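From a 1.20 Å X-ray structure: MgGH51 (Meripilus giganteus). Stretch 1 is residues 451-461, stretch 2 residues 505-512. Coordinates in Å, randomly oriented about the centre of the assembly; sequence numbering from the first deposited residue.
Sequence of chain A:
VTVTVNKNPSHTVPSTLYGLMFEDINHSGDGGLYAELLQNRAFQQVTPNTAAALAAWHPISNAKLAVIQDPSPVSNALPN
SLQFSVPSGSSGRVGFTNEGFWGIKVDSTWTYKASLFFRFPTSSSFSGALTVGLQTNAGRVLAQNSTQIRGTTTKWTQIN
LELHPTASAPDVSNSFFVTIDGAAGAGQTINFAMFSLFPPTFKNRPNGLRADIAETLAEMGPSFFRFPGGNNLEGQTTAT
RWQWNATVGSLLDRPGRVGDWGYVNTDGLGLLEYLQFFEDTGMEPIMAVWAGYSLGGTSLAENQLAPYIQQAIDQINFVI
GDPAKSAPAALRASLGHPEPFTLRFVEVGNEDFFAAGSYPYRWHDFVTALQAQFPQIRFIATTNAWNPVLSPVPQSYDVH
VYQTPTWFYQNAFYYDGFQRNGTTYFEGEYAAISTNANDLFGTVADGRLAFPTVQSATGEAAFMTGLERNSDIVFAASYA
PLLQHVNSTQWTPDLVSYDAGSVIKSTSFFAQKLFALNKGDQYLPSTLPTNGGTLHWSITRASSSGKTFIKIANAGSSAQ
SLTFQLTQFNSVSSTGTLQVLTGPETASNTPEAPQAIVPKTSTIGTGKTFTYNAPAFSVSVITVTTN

Stretch 1, residues 451-461: FPTVQSATGEA
Stretch 2 (505-512) KSTSFFAQ

Two helices begin side by side and run the same way. Phe451 (phi/psi -142/156), Pro452 (-55/151) and Thr453 (-119/173) form an extended lead-in to helix 454-461; Lys505 (-94/118) and Ser506 (-74/168) lead into helix 507-512. Both helices hold phi near -60 and psi near -43, and both continue later in the chain. Their axes approach to 8.4 Å and cross at -25°, nearly parallel. The register is set by Ala457 and Ser508, whose CA atoms lie 4.5 Å apart, so the first turns of the two helices pack against each other.

Each helix is capped by a hydroxyl at its N-cap. Thr453 (chi1 62°, p) accepts at OG1 from Ser456 N at 3.0 Å, and Ser456 (73°, p) returns the bond, its OG accepting from Thr453 N at 2.9 Å: a reciprocal capping box. Ser506 (73°, p) accepts at OG from Phe509 N at 2.8 Å. Backbone bonds of the i to i+4 kind follow, such as Ala457 N to Thr453 O at 3.0 Å and Ala511 N to Thr507 O, also 3.0 Å.

The close approach rests on small side chains. Ala457 points its CB toward the second helix, where it sits 3.6 Å from Thr507 C and 3.7 Å from Ser508 N, directly on backbone. One turn on, Ala511 answers it, with Ala457 CB and Ala511 CB 4.3 Å apart and Ala511 CB 4.0 Å from Ala457 O. Pro452, its ring C-gamma exo, covers the start of the second helix: its CG lies 3.5 Å from Ser506 CB, and its CB 3.3 Å from Ser508 OG. Thr507, with 75 Å² covered, is the most deeply engaged residue of the 382 Å² contact; at chi1 56° (p) its CG2 comes within 4.1 Å of CG2 of Val454 (chi1 -178°, t).

Two direct hydrogen bonds cross the contact, both donated by hydroxyls of the second helix. Thr507 OG1 gives a weak one to Thr453 O at 2.8 Å, adding to the carbonyl that already receives Ala457 N. Ser508 (chi1 -68°, m) gives the other from OG to Glu460 OE1 at 2.7 Å. Glu460 reaches it with chi1 -69° (m), chi2 153° (t) and chi3 9°, its CB pointing toward the partner helix, so a buried carboxylate is met by a neutral donor.

Water completes the polar seam. Water 1 donates to Pro452 O at 2.7 Å and accepts from Thr507 N at 3.0 Å, linking the lead-in of one helix to the first turn of the other. Water 2 accepts from Ser456 OG at 2.8 Å and donates to Glu460 OE2 at 2.7 Å and Ser508 OG at 3.3 Å. Water 3 donates to Glu460 OE1 at 2.8 Å and Ser508 O at 3.1 Å and accepts from Gln512 NE2 at 2.9 Å; Gln512 adopts chi1 -66° (m), chi2 -69° (m) and chi3 -51°.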

# COMPACT_ATOMS: atom_id res chain seq x y z
N PHE A 451 -13.08 11.65 -0.78
CA PHE A 451 -11.75 11.78 -1.38
C PHE A 451 -11.09 12.98 -0.71
O PHE A 451 -11.78 13.89 -0.24
CB PHE A 451 -11.87 12.04 -2.90
CG PHE A 451 -12.43 10.89 -3.69
CD1 PHE A 451 -11.63 9.81 -4.01
CD2 PHE A 451 -13.76 10.88 -4.08
CE1 PHE A 451 -12.13 8.70 -4.67
CE2 PHE A 451 -14.29 9.79 -4.75
CZ PHE A 451 -13.44 8.73 -5.09
N PRO A 452 -9.76 13.03 -0.70
CA PRO A 452 -9.09 14.23 -0.20
C PRO A 452 -9.60 15.46 -0.97
O PRO A 452 -9.95 15.36 -2.16
CB PRO A 452 -7.61 13.95 -0.48
CG PRO A 452 -7.51 12.43 -0.49
CD PRO A 452 -8.82 12.00 -1.16
N THR A 453 -9.59 16.60 -0.32
CA THR A 453 -10.00 17.87 -0.90
C THR A 453 -8.82 18.85 -0.87
O THR A 453 -7.75 18.60 -0.30
CB THR A 453 -11.21 18.46 -0.13
OG1 THR A 453 -10.76 18.68 1.21
CG2 THR A 453 -12.43 17.54 -0.17
N VAL A 454 -9.01 19.99 -1.50
CA VAL A 454 -7.99 21.06 -1.40
C VAL A 454 -7.85 21.44 0.07
O VAL A 454 -6.75 21.63 0.60
CB VAL A 454 -8.28 22.23 -2.31
CG1 VAL A 454 -7.19 23.28 -2.21
CG2 VAL A 454 -8.41 21.80 -3.77
N GLN A 455 -8.98 21.59 0.76
CA GLN A 455 -8.99 21.92 2.19
C GLN A 455 -8.15 20.91 2.98
O GLN A 455 -7.33 21.29 3.89
CB GLN A 455 -10.45 21.93 2.72
CG GLN A 455 -10.64 22.48 4.15
CD GLN A 455 -12.03 22.36 4.72
OE1 GLN A 455 -12.95 21.95 4.00
NE2 GLN A 455 -12.19 22.73 5.98
N SER A 456 -8.39 19.62 2.76
CA SER A 456 -7.70 18.60 3.61
C SER A 456 -6.22 18.57 3.27
O SER A 456 -5.38 18.51 4.19
CB SER A 456 -8.37 17.24 3.47
OG SER A 456 -8.12 16.58 2.21
N ALA A 457 -5.82 18.65 2.01
CA ALA A 457 -4.43 18.62 1.59
C ALA A 457 -3.68 19.82 2.14
O ALA A 457 -2.50 19.71 2.51
CB ALA A 457 -4.32 18.54 0.08
N THR A 458 -4.34 21.01 2.10
CA THR A 458 -3.64 22.22 2.58
C THR A 458 -3.46 22.21 4.09
O THR A 458 -2.44 22.66 4.61
CB THR A 458 -4.33 23.47 2.05
OG1 THR A 458 -5.68 23.62 2.50
CG2 THR A 458 -4.27 23.53 0.56
N GLY A 459 -4.45 21.71 4.85
CA GLY A 459 -4.29 21.56 6.30
C GLY A 459 -3.19 20.57 6.58
O GLY A 459 -2.33 20.83 7.46
N GLU A 460 -3.18 19.43 5.91
CA GLU A 460 -2.09 18.46 6.06
C GLU A 460 -0.74 19.12 5.75
O GLU A 460 0.23 18.94 6.52
CB GLU A 460 -2.29 17.27 5.15
CG GLU A 460 -3.47 16.40 5.59
CD GLU A 460 -4.13 15.62 4.45
OE1 GLU A 460 -3.58 15.60 3.32
OE2 GLU A 460 -5.17 14.99 4.73
N ALA A 461 -0.64 19.90 4.70
CA ALA A 461 0.60 20.54 4.31
C ALA A 461 1.05 21.49 5.41
O ALA A 461 2.27 21.53 5.74
CB ALA A 461 0.47 21.25 3.00
N LYS A 505 -4.91 10.48 -8.78
CA LYS A 505 -3.95 11.07 -7.84
C LYS A 505 -4.69 12.18 -7.10
O LYS A 505 -5.12 13.15 -7.69
CB LYS A 505 -2.75 11.63 -8.62
CG LYS A 505 -1.94 10.57 -9.34
CD LYS A 505 -0.96 11.05 -10.29
CE LYS A 505 -0.57 9.88 -11.21
NZ LYS A 505 0.51 10.26 -12.14
N SER A 506 -4.81 12.04 -5.79
CA SER A 506 -5.60 12.98 -4.96
C SER A 506 -4.86 14.32 -4.78
O SER A 506 -3.65 14.44 -4.93
CB SER A 506 -5.91 12.39 -3.63
OG SER A 506 -4.77 12.32 -2.77
N THR A 507 -5.63 15.29 -4.26
CA THR A 507 -5.01 16.54 -3.77
C THR A 507 -3.91 16.27 -2.71
O THR A 507 -2.82 16.82 -2.80
CB THR A 507 -6.10 17.46 -3.19
OG1 THR A 507 -6.79 16.70 -2.18
CG2 THR A 507 -7.10 17.94 -4.24
N SER A 508 -4.23 15.36 -1.79
CA SER A 508 -3.27 15.00 -0.76
C SER A 508 -2.03 14.30 -1.33
O SER A 508 -0.95 14.52 -0.80
CB SER A 508 -3.96 14.15 0.33
OG SER A 508 -4.88 14.94 1.05
N PHE A 509 -2.21 13.50 -2.39
CA PHE A 509 -1.06 12.91 -3.08
C PHE A 509 -0.14 14.01 -3.57
O PHE A 509 1.09 13.93 -3.39
CB PHE A 509 -1.53 12.06 -4.26
CG PHE A 509 -0.40 11.61 -5.16
CD1 PHE A 509 0.29 10.45 -4.90
CD2 PHE A 509 -0.01 12.39 -6.25
CE1 PHE A 509 1.31 10.05 -5.75
CE2 PHE A 509 1.01 11.98 -7.11
CZ PHE A 509 1.67 10.80 -6.82
N PHE A 510 -0.70 15.04 -4.21
CA PHE A 510 0.17 16.12 -4.71
C PHE A 510 0.84 16.87 -3.57
O PHE A 510 1.99 17.25 -3.75
CB PHE A 510 -0.62 17.04 -5.65
CG PHE A 510 -0.96 16.39 -6.97
CD1 PHE A 510 0.05 15.94 -7.82
CD2 PHE A 510 -2.27 16.23 -7.39
CE1 PHE A 510 -0.27 15.38 -9.03
CE2 PHE A 510 -2.60 15.68 -8.59
CZ PHE A 510 -1.59 15.23 -9.39
N ALA A 511 0.19 17.07 -2.45
CA ALA A 511 0.89 17.69 -1.30
C ALA A 511 2.04 16.80 -0.83
O ALA A 511 3.14 17.30 -0.56
CB ALA A 511 -0.08 18.00 -0.17
N GLN A 512 1.79 15.51 -0.72
CA GLN A 512 2.86 14.58 -0.31
C GLN A 512 4.02 14.64 -1.30
O GLN A 512 5.19 14.68 -0.87
CB GLN A 512 2.34 13.14 -0.19
CG GLN A 512 1.32 12.88 0.91
CD GLN A 512 1.93 12.98 2.27
OE1 GLN A 512 2.99 12.35 2.54
NE2 GLN A 512 1.27 13.74 3.15
O HOH W 1 -8.50 14.60 -4.33
O HOH W 2 -7.19 14.11 3.23
O HOH W 3 -1.00 15.27 2.21